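Local coordinates for aminotransferase, class IV (Brucella abortus, PDB 4TVI), which probably catalyses the pyridoxal-phosphate-dependent transfer of amino groups between leucine, isoleucine or valine and 2-oxoglutarate, at residues 33-37 with 112-116; 118-122 with 148-154. All blocks are in the same frame, centred on the assembly; numbering follows the deposited sequence.

In the fold
Contact 1 sets the loop 112-116 on strand 35-39; contact 2 joins strands 120-128 and 143-151. Strand 143-151 lies between 35-39 and 120-128 in the antiparallel sheet of this class-IV aminotransferase. Contact 1 is a surface contact: the loop after helix 100-111 lays Lys113 and Phe114 against Trp36, and a water supplies the polar link. Contact 2 lies deeper and is partly buried; there two adjacent strands join by direct main-chain hydrogen bonds, with aliphatic side chains packed beside them. The two meet where Trp36 O and Ala34 O probably accept hydrogen bonds from Leu149 N and Ala151 N, and where Phe114 packs on Leu149.

Contact 1: 33-37 with 112-116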
loop_
_atom_site.group_PDB
_atom_site.type_symbol
_atom_site.label_atom_id
_atom_site.label_comp_id
_atom_site.label_asym_id
_atom_site.label_seq_id
_atom_site.Cartn_x
_atom_site.Cartn_y
_atom_site.Cartn_z
ATOM N N ARG A 33 25.136 -9.793 3.009
ATOM C CA ARG A 33 24.353 -9.983 4.222
ATOM C C ARG A 33 24.566 -8.841 5.218
ATOM O O ARG A 33 23.677 -8.540 6.016
ATOM C CB ARG A 33 24.702 -11.322 4.879
ATOM N N ALA A 34 25.734 -8.203 5.159
ATOM C CA ALA A 34 26.078 -7.133 6.098
ATOM C C ALA A 34 25.079 -5.977 6.044
ATOM O O ALA A 34 24.756 -5.462 4.971
ATOM C CB ALA A 34 27.475 -6.629 5.830
ATOM N N MET A 35 24.597 -5.567 7.213
ATOM C CA MET A 35 23.542 -4.570 7.274
ATOM C C MET A 35 23.691 -3.652 8.482
ATOM O O MET A 35 23.971 -4.110 9.594
ATOM C CB MET A 35 22.181 -5.276 7.306
ATOM C CG MET A 35 20.977 -4.366 7.286
ATOM S SD MET A 35 19.445 -5.315 7.110
ATOM C CE MET A 35 19.667 -6.021 5.476
ATOM N N TRP A 36 23.471 -2.360 8.251
ATOM C CA TRP A 36 23.467 -1.358 9.313
ATOM C C TRP A 36 22.256 -0.450 9.170
ATOM O O TRP A 36 22.006 0.104 8.092
ATOM C CB TRP A 36 24.743 -0.513 9.286
ATOM C CG TRP A 36 25.957 -1.172 9.867
ATOM C CD1 TRP A 36 26.975 -1.768 9.176
ATOM C CD2 TRP A 36 26.300 -1.282 11.257
ATOM N NE1 TRP A 36 27.922 -2.249 10.049
ATOM C CE2 TRP A 36 27.531 -1.964 11.331
ATOM C CE3 TRP A 36 25.680 -0.876 12.445
ATOM C CZ2 TRP A 36 28.159 -2.247 12.550
ATOM C CZ3 TRP A 36 26.299 -1.162 13.648
ATOM C CH2 TRP A 36 27.525 -1.840 13.693
ATOM N N THR A 37 21.501 -0.300 10.252
ATOM C CA THR A 37 20.293 0.513 10.212
ATOM C C THR A 37 20.317 1.603 11.278
ATOM O O THR A 37 20.571 1.328 12.450
ATOM C CB THR A 37 19.032 -0.360 10.401
ATOM O OG1 THR A 37 19.003 -1.384 9.401
ATOM C CG2 THR A 37 17.764 0.481 10.304
ATOM N N LYS A 112 30.478 4.481 6.427
ATOM C CA LYS A 112 31.771 4.295 7.075
ATOM C C LYS A 112 31.807 3.038 7.938
ATOM O O LYS A 112 32.881 2.525 8.250
ATOM C CB LYS A 112 32.121 5.515 7.929
ATOM C CG LYS A 112 32.345 6.785 7.125
ATOM C CD LYS A 112 33.463 6.602 6.112
ATOM C CE LYS A 112 33.735 7.887 5.347
ATOM N NZ LYS A 112 34.805 7.710 4.328
ATOM N N LYS A 113 30.637 2.537 8.315
ATOM C CA LYS A 113 30.558 1.364 9.184
ATOM C C LYS A 113 30.916 0.099 8.418
ATOM O O LYS A 113 31.194 -0.939 9.010
ATOM C CB LYS A 113 29.152 1.224 9.780
ATOM C CG LYS A 113 28.687 2.401 10.628
ATOM C CD LYS A 113 28.969 2.164 12.106
ATOM C CE LYS A 113 28.399 3.285 12.962
ATOM N NZ LYS A 113 28.698 3.097 14.411
ATOM N N PHE A 114 30.889 0.192 7.095
ATOM C CA PHE A 114 31.207 -0.939 6.233
ATOM C C PHE A 114 32.699 -1.028 5.958
ATOM O O PHE A 114 33.422 -0.036 6.065
ATOM C CB PHE A 114 30.419 -0.840 4.926
ATOM C CG PHE A 114 28.947 -1.052 5.107
ATOM C CD1 PHE A 114 28.123 0.001 5.475
ATOM C CD2 PHE A 114 28.390 -2.308 4.937
ATOM C CE1 PHE A 114 26.766 -0.195 5.660
ATOM C CE2 PHE A 114 27.032 -2.511 5.116
ATOM C CZ PHE A 114 26.218 -1.453 5.478
ATOM N N ALA A 115 33.165 -2.233 5.649
ATOM C CA ALA A 115 34.547 -2.425 5.239
ATOM C C ALA A 115 34.811 -1.629 3.967
ATOM O O ALA A 115 33.890 -1.392 3.183
ATOM C CB ALA A 115 34.844 -3.905 5.024
ATOM N N PRO A 116 36.064 -1.191 3.771
ATOM C CA PRO A 116 36.440 -0.491 2.540
ATOM C C PRO A 116 36.062 -1.297 1.301
ATOM O O PRO A 116 35.994 -2.526 1.366
ATOM C CB PRO A 116 37.958 -0.350 2.666
ATOM C CG PRO A 116 38.202 -0.324 4.133
ATOM C CD PRO A 116 37.176 -1.244 4.737
HETATM O O HOH W 1 30.039 -3.894 9.094
#
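Trp36 meets Phe114 with its edge and Lys113 with one face. The indole presents the edge of its five-membered ring to the face of Phe114, a T-shaped pair with centroids 5.1 Å apart and planes at 81°. Trp36 CD1 makes the approach, standing 3.8 Å from Phe114 CZ and nearer the rim of the phenyl ring than its centre. The edge of Phe114 meets the backbone instead: its CE2 is 3.7 Å from Ala34 O, so the weakly polarised C-H at CE2 is directed toward the carbonyl oxygen, which lies near the ring plane. Ala34 CB adds a looser apolar contact with Phe114 CE2.

A CH-pi contact covers one indole face, with Lys113 CB 3.7 Å from the centroid of the five-membered ring and almost on its normal. The lysine chain bends at chi2 (-95°) and runs on over the six-membered ring, leaving NZ a long cation-pi approach that is weak at most. Lysine suits this exposed place because its methylenes can pack while its ammonium stays at the surface.

The polar link is indirect. A water lying at the indole edge accepts from Trp36 NE1 at 2.8 Å and donates to Lys113 O at 3.2 Å.

The loop after helix 100-111 thus lies on strand 35-39, which is hydrogen-bonded to strand 143-151 through Ala34 and Trp36 and has strand 42-45 along its other border.

Contact 2: 118-122 with 148-154; sequences TDVYI and CLEAIPM
Glu150 O accepts the hydrogen bond of Tyr121 N at 2.8 Å, nearly straight at 169°, and also lies 3.4 Å from Val120 CA in a CA-H...O contact. Tyr121 O answers in the same way, taking Glu150 N at 3.0 Å while Leu149 CA approaches it. Tyr121 and Glu150 thus form an antiparallel hydrogen-bonded pair, flanked by the non-hydrogen-bonded pairs Val120 with Ala151 and Ile122 with Leu149. Beyond them Ile152 N reaches Asp119 O in a more bent bond of 131°.

These bonds join strands 120-128 and 143-151, neighbours in the antiparallel sheet of this class-IV aminotransferase. On one face Val120, Ile122 and Leu149 pack against Leu111 of helix 100-111, and the small Ala151 meets Thr118 CG2. Leu149 and Ile122 run alongside each other in a common direction, with Leu149 CD2 3.5 Å from Ile122 CG2. Val120 CG1, anti to its own nitrogen (chi1 -180°), is thereby set 3.7 Å from Leu149 CB. On the other face, Tyr121 CB meets Ile152 CD1, and Tyr121 also packs on Trp59 of the second subunit.

Past the last bridged pair the carboxylate of the same Asp119 also accepts: OD2 receives Met154 N at 2.8 Å through its anti lone pair. A short acidic side chain suits this strand end, where its oxygen can take a main-chain N-H as regular pairing stops. Asp119 OD1 has a weak hydrogen bond from Glu72 N.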
loop_
_atom_site.group_PDB
_atom_site.type_symbol
_atom_site.label_atom_id
_atom_site.label_comp_id
_atom_site.label_asym_id
_atom_site.label_seq_id
_atom_site.Cartn_x
_atom_site.Cartn_y
_atom_site.Cartn_z
ATOM N N THR A 118 33.292 -1.796 -0.086
ATOM C CA THR A 118 32.028 -2.516 0.020
ATOM C C THR A 118 30.920 -1.685 -0.618
ATOM O O THR A 118 30.708 -0.535 -0.234
ATOM C CB THR A 118 31.661 -2.834 1.486
ATOM O OG1 THR A 118 32.663 -3.687 2.055
ATOM C CG2 THR A 118 30.305 -3.529 1.567
ATOM N N ASP A 119 30.236 -2.259 -1.604
ATOM C CA ASP A 119 29.124 -1.582 -2.274
ATOM C C ASP A 119 27.859 -1.690 -1.432
ATOM O O ASP A 119 27.548 -2.752 -0.880
ATOM C CB ASP A 119 28.866 -2.160 -3.671
ATOM C CG ASP A 119 30.098 -2.155 -4.545
ATOM O OD1 ASP A 119 30.987 -1.303 -4.330
ATOM O OD2 ASP A 119 30.169 -2.998 -5.463
ATOM N N VAL A 120 27.136 -0.584 -1.318
ATOM C CA VAL A 120 26.022 -0.527 -0.391
ATOM C C VAL A 120 24.756 0.019 -1.056
ATOM O O VAL A 120 24.810 0.944 -1.873
ATOM C CB VAL A 120 26.374 0.338 0.851
ATOM C CG1 VAL A 120 25.203 0.390 1.833
ATOM C CG2 VAL A 120 27.632 -0.196 1.552
ATOM N N TYR A 121 23.631 -0.599 -0.711
ATOM C CA TYR A 121 22.300 -0.115 -1.038
ATOM C C TYR A 121 21.705 0.686 0.129
ATOM O O TYR A 121 21.628 0.205 1.266
ATOM C CB TYR A 121 21.411 -1.296 -1.433
ATOM C CG TYR A 121 19.932 -1.000 -1.502
ATOM C CD1 TYR A 121 19.427 0.004 -2.311
ATOM C CD2 TYR A 121 19.033 -1.787 -0.798
ATOM C CE1 TYR A 121 18.063 0.253 -2.371
ATOM C CE2 TYR A 121 17.679 -1.557 -0.859
ATOM C CZ TYR A 121 17.193 -0.539 -1.642
ATOM O OH TYR A 121 15.830 -0.329 -1.687
ATOM N N ILE A 122 21.316 1.922 -0.174
ATOM C CA ILE A 122 20.880 2.899 0.822
ATOM C C ILE A 122 19.375 3.172 0.754
ATOM O O ILE A 122 18.895 3.730 -0.235
ATOM C CB ILE A 122 21.632 4.235 0.632
ATOM C CG1 ILE A 122 23.148 4.010 0.625
ATOM C CG2 ILE A 122 21.226 5.244 1.697
ATOM C CD1 ILE A 122 23.918 5.187 0.063
ATOM N N CYS A 148 18.269 2.329 6.292
ATOM C CA CYS A 148 18.794 0.970 6.219
ATOM C C CYS A 148 19.852 0.832 5.129
ATOM O O CYS A 148 19.587 1.091 3.949
ATOM C CB CYS A 148 17.648 -0.020 5.975
ATOM S SG CYS A 148 18.144 -1.759 5.988
ATOM N N LEU A 149 21.049 0.425 5.538
ATOM C CA LEU A 149 22.153 0.204 4.614
ATOM C C LEU A 149 22.470 -1.277 4.505
ATOM O O LEU A 149 22.735 -1.940 5.514
ATOM C CB LEU A 149 23.408 0.963 5.055
ATOM C CG LEU A 149 23.263 2.451 5.373
ATOM C CD1 LEU A 149 24.630 3.070 5.611
ATOM C CD2 LEU A 149 22.507 3.186 4.284
ATOM N N GLU A 150 22.425 -1.796 3.284
ATOM C CA GLU A 150 22.723 -3.200 3.035
ATOM C C GLU A 150 23.894 -3.367 2.073
ATOM O O GLU A 150 23.911 -2.773 0.993
ATOM C CB GLU A 150 21.495 -3.924 2.484
ATOM C CG GLU A 150 21.686 -5.429 2.338
ATOM C CD GLU A 150 20.403 -6.142 1.942
ATOM O OE1 GLU A 150 19.396 -5.450 1.675
ATOM O OE2 GLU A 150 20.402 -7.391 1.897
ATOM N N ALA A 151 24.867 -4.179 2.473
ATOM C CA ALA A 151 25.990 -4.510 1.611
ATOM C C ALA A 151 25.533 -5.382 0.444
ATOM O O ALA A 151 25.178 -6.547 0.621
ATOM C CB ALA A 151 27.078 -5.215 2.404
ATOM N N ILE A 152 25.497 -4.792 -0.744
ATOM C CA ILE A 152 25.179 -5.527 -1.964
ATOM C C ILE A 152 26.204 -5.225 -3.047
ATOM O O ILE A 152 26.315 -4.084 -3.487
ATOM C CB ILE A 152 23.779 -5.180 -2.481
ATOM C CG1 ILE A 152 22.736 -5.427 -1.384
ATOM C CG2 ILE A 152 23.467 -5.985 -3.743
ATOM C CD1 ILE A 152 21.308 -5.208 -1.827
ATOM N N PRO A 153 26.969 -6.244 -3.469
ATOM C CA PRO A 153 27.997 -6.033 -4.494
ATOM C C PRO A 153 27.408 -5.513 -5.808
ATOM O O PRO A 153 26.377 -6.009 -6.262
ATOM C CB PRO A 153 28.597 -7.429 -4.681
ATOM C CG PRO A 153 28.325 -8.128 -3.388
ATOM C CD PRO A 153 26.980 -7.622 -2.955
ATOM N N MET A 154 28.063 -4.523 -6.403
ATOM C CA MET A 154 27.629 -3.980 -7.682
ATOM C C MET A 154 28.189 -4.825 -8.814
ATOM O O MET A 154 29.377 -4.758 -9.126
ATOM C CB MET A 154 28.075 -2.525 -7.830
ATOM C CG MET A 154 27.521 -1.812 -9.050
ATOM S SD MET A 154 25.770 -1.442 -8.857
ATOM C CE MET A 154 25.623 0.037 -9.852
#